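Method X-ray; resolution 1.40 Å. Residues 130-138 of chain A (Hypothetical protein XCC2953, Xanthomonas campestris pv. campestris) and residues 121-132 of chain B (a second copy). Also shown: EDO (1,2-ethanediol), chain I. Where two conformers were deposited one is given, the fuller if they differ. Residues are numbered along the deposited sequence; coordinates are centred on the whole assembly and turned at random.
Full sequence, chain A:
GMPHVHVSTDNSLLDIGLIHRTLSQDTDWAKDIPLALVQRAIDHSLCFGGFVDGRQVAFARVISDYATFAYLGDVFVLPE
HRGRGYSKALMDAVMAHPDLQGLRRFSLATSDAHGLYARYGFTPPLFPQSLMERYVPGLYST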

# COMPACT_ATOMS: atom_id res chain seq x y z
N SER A 130 -10.50 11.19 -7.42
CA SER A 130 -10.26 9.81 -7.81
C SER A 130 -10.13 8.84 -6.65
O SER A 130 -10.19 7.62 -6.82
N LEU A 131 -9.87 9.37 -5.46
CA LEU A 131 -9.51 8.52 -4.34
C LEU A 131 -10.74 7.93 -3.66
O LEU A 131 -11.75 8.60 -3.41
N MSE A 132 -10.66 6.65 -3.31
CA MSE A 132 -11.71 5.99 -2.55
C MSE A 132 -11.09 5.06 -1.55
O MSE A 132 -9.93 4.64 -1.68
N GLU A 133 -11.85 4.76 -0.51
CA GLU A 133 -11.39 3.84 0.50
C GLU A 133 -12.53 3.14 1.23
O GLU A 133 -13.65 3.66 1.30
N ARG A 134 -12.19 1.98 1.80
CA ARG A 134 -12.95 1.36 2.85
C ARG A 134 -12.15 1.63 4.09
O ARG A 134 -11.10 1.03 4.32
N TYR A 135 -12.59 2.59 4.90
CA TYR A 135 -11.81 3.03 6.04
C TYR A 135 -12.65 3.02 7.30
O TYR A 135 -13.70 3.66 7.32
N VAL A 136 -12.20 2.27 8.30
CA VAL A 136 -12.92 2.11 9.58
C VAL A 136 -11.99 2.59 10.67
O VAL A 136 -11.32 1.79 11.34
N PRO A 137 -11.90 3.92 10.87
CA PRO A 137 -11.16 4.42 12.03
C PRO A 137 -11.77 3.91 13.33
O PRO A 137 -12.98 3.81 13.45
N GLY A 138 -10.93 3.53 14.28
CA GLY A 138 -11.43 2.98 15.54
C GLY A 138 -11.92 1.53 15.44
O GLY A 138 -12.65 1.05 16.31
N GLY B 121 -18.41 -1.12 -1.15
CA GLY B 121 -18.24 -0.43 0.12
C GLY B 121 -17.22 0.69 0.13
O GLY B 121 -17.04 1.35 1.15
N PHE B 122 -16.56 0.95 -0.99
CA PHE B 122 -15.61 2.05 -1.07
C PHE B 122 -16.37 3.37 -1.08
O PHE B 122 -17.45 3.49 -1.68
N THR B 123 -15.79 4.37 -0.43
CA THR B 123 -16.37 5.70 -0.32
C THR B 123 -15.32 6.75 -0.68
O THR B 123 -14.12 6.47 -0.61
N PRO B 124 -15.74 7.99 -0.92
CA PRO B 124 -14.74 9.05 -0.92
C PRO B 124 -14.02 9.06 0.44
O PRO B 124 -14.58 8.62 1.44
N PRO B 125 -12.80 9.59 0.50
CA PRO B 125 -12.13 9.57 1.77
C PRO B 125 -12.84 10.27 2.88
O PRO B 125 -13.48 11.32 2.68
N LEU B 126 -12.73 9.70 4.08
CA LEU B 126 -13.35 10.31 5.22
C LEU B 126 -12.74 11.66 5.54
O LEU B 126 -13.45 12.60 5.96
N PHE B 127 -11.42 11.74 5.43
CA PHE B 127 -10.62 12.86 5.87
C PHE B 127 -9.67 13.30 4.74
O PHE B 127 -8.45 13.11 4.80
N PRO B 128 -10.24 13.88 3.68
CA PRO B 128 -9.43 14.12 2.49
C PRO B 128 -8.25 15.04 2.73
O PRO B 128 -7.21 14.90 2.05
N GLN B 129 -8.36 15.98 3.67
CA GLN B 129 -7.26 16.90 3.94
C GLN B 129 -6.06 16.21 4.56
O GLN B 129 -4.97 16.77 4.56
N SER B 130 -6.24 15.01 5.12
CA SER B 130 -5.13 14.28 5.69
C SER B 130 -4.22 13.62 4.67
O SER B 130 -3.11 13.19 4.99
N LEU B 131 -4.71 13.45 3.45
CA LEU B 131 -4.01 12.64 2.47
C LEU B 131 -2.90 13.42 1.78
O LEU B 131 -3.06 14.58 1.38
N MSE B 132 -1.75 12.77 1.60
CA MSE B 132 -0.65 13.35 0.84
C MSE B 132 0.01 12.28 0.02
O MSE B 132 -0.12 11.09 0.30

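Gly B121 opens the chain B stretch beside Arg A134, whose CG lies 3.7 Å from Gly B121 O. An ideal CB here would sit 2.5 Å from Arg A134 NH1, a clash, and the backbone angles (94/-1) by themselves call for glycine. The guanidinium, beside Gly B121, also meets an ethanediol, probably from the crystallisation liquor, with Arg A134 NH2 donating to EDO O1 at 3.2 Å.

Phe B122 (chi1 m, chi2 86°) points sideways, presenting a ring face to Arg A134 (chi1 m, chi2 t): Arg A134 CG stands 3.7 Å from the ring centroid, 5° off the normal, a CH-pi contact. Selenomethionine Met A132 (m, t, p) places CB 4.1 Å from Phe B122 CB and CE 3.6 Å from Phe B122 O.

Thr B123 pairs with Glu A133 in a single antiparallel bridge: Glu A133 N to Thr B123 O and Thr B123 N to Glu A133 O are both 2.8 Å. The p rotamer places Thr B123 OG1 2.9 Å from water 2, which donates to it and accepts from Tyr A135 N, also at 2.9 Å.

Pro B124 points away, but Pro B125 packs its CG 3.9 Å from Leu A131 CB. Although CA-to-CB of Glu A133 points away, its side chain (chi1 p, chi2 t) brings the carboxylate back, and OE2 accepts from Leu B126 N (3.0 Å, 160°). Water 1 extends this link, donating to Glu A133 OE2 at 2.7 Å and accepting from Phe B127 N at 2.8 Å.

Leu B126 (m, t) points toward chain A; its CD1 lies 3.8 Å from Tyr A135 CD2 and 3.6 Å from Pro A137 CD. Phe B127 (m) starts sideways, yet its CE2 comes within 3.7 Å of Tyr A135 CE2, the ring planes at 80°. Pro B128 to Ser B130 touch nothing in the chain A stretch; Leu B131 (m, t) closes the contact, CD1 to Leu A131 CD1 at 3.8 Å.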

# COMPACT_ATOMS: atom_id res chain seq x y z
CB SER A 130 -8.97 9.70 -8.63
OG SER A 130 -7.79 9.94 -7.84
CB LEU A 131 -8.71 9.35 -3.34
CG LEU A 131 -7.47 10.00 -3.94
CD1 LEU A 131 -6.69 10.74 -2.84
CD2 LEU A 131 -6.57 9.00 -4.64
CB MSE A 132 -12.62 5.19 -3.44
CG MSE A 132 -13.16 5.97 -4.61
SE MSE A 132 -14.56 5.01 -5.56
CE MSE A 132 -15.96 5.28 -4.39
CB GLU A 133 -10.52 4.56 1.53
CG GLU A 133 -11.21 5.73 2.23
CD GLU A 133 -10.28 6.56 3.14
OE1 GLU A 133 -9.04 6.36 3.15
OE2 GLU A 133 -10.82 7.42 3.86
CB ARG A 134 -13.10 -0.15 2.65
CG ARG A 134 -13.93 -0.56 1.45
CD ARG A 134 -13.75 -2.07 1.07
NE ARG A 134 -13.94 -2.94 2.23
CZ ARG A 134 -15.10 -3.39 2.68
NH1 ARG A 134 -16.24 -3.17 2.03
NH2 ARG A 134 -15.11 -4.09 3.80
CB TYR A 135 -11.24 4.42 5.77
CG TYR A 135 -10.32 5.01 6.82
CD1 TYR A 135 -9.51 4.23 7.58
CD2 TYR A 135 -10.21 6.38 6.96
CE1 TYR A 135 -8.65 4.76 8.52
CE2 TYR A 135 -9.32 6.93 7.90
CZ TYR A 135 -8.56 6.12 8.66
OH TYR A 135 -7.67 6.61 9.61
CB VAL A 136 -13.35 0.67 9.80
CG1 VAL A 136 -14.19 0.54 11.08
CG2 VAL A 136 -14.19 0.20 8.60
CB PRO A 137 -11.31 5.95 11.91
CG PRO A 137 -12.40 6.19 10.98
CD PRO A 137 -12.44 5.02 10.05
CB PHE B 122 -14.71 1.90 -2.29
CG PHE B 122 -13.72 0.79 -2.19
CD1 PHE B 122 -14.05 -0.52 -2.55
CD2 PHE B 122 -12.43 1.03 -1.76
CE1 PHE B 122 -13.13 -1.53 -2.43
CE2 PHE B 122 -11.50 0.01 -1.65
CZ PHE B 122 -11.85 -1.26 -1.99
CB THR B 123 -16.86 5.99 1.13
OG1 THR B 123 -15.73 6.02 2.02
CG2 THR B 123 -17.85 4.96 1.59
CB PRO B 124 -15.56 10.33 -1.12
CG PRO B 124 -16.86 9.86 -1.73
CD PRO B 124 -17.11 8.49 -1.18
CB PRO B 125 -10.79 10.23 1.48
CG PRO B 125 -10.59 10.00 0.01
CD PRO B 125 -11.95 10.19 -0.55
CB LEU B 126 -13.23 9.41 6.44
CG LEU B 126 -13.96 8.07 6.31
CD1 LEU B 126 -13.86 7.32 7.64
CD2 LEU B 126 -15.42 8.24 5.88
CB PHE B 127 -9.82 12.49 7.12
CG PHE B 127 -10.61 11.72 8.17
CD1 PHE B 127 -11.83 12.16 8.62
CD2 PHE B 127 -10.11 10.54 8.68
CE1 PHE B 127 -12.56 11.44 9.57
CE2 PHE B 127 -10.84 9.81 9.62
CZ PHE B 127 -12.05 10.25 10.06
CB PRO B 128 -10.44 14.74 1.49
CG PRO B 128 -11.57 15.22 2.34
CD PRO B 128 -11.64 14.27 3.48
CB GLN B 129 -7.75 18.04 4.84
CG GLN B 129 -6.75 19.18 5.07
CD GLN B 129 -5.90 19.07 6.35
OE1 GLN B 129 -6.05 18.16 7.16
NE2 GLN B 129 -4.97 20.02 6.51
CB SER B 130 -5.64 13.16 6.61
OG SER B 130 -6.30 12.10 5.90
CB LEU B 131 -5.01 12.13 1.45
CG LEU B 131 -6.18 11.35 2.06
CD1 LEU B 131 -7.09 10.81 0.95
CD2 LEU B 131 -5.71 10.22 2.95
CB MSE B 132 0.38 13.96 1.76
CG MSE B 132 -0.19 14.91 2.77
SE MSE B 132 1.20 15.89 3.72
CE MSE B 132 1.64 17.13 2.41
C1 EDO I . -19.02 -5.01 3.69
O1 EDO I . -17.98 -5.27 4.64
C2 EDO I . -19.25 -3.50 3.59
O2 EDO I . -19.42 -3.13 2.21
O HOH W 1 -9.63 9.59 4.91
O HOH W 2 -14.99 4.04 4.07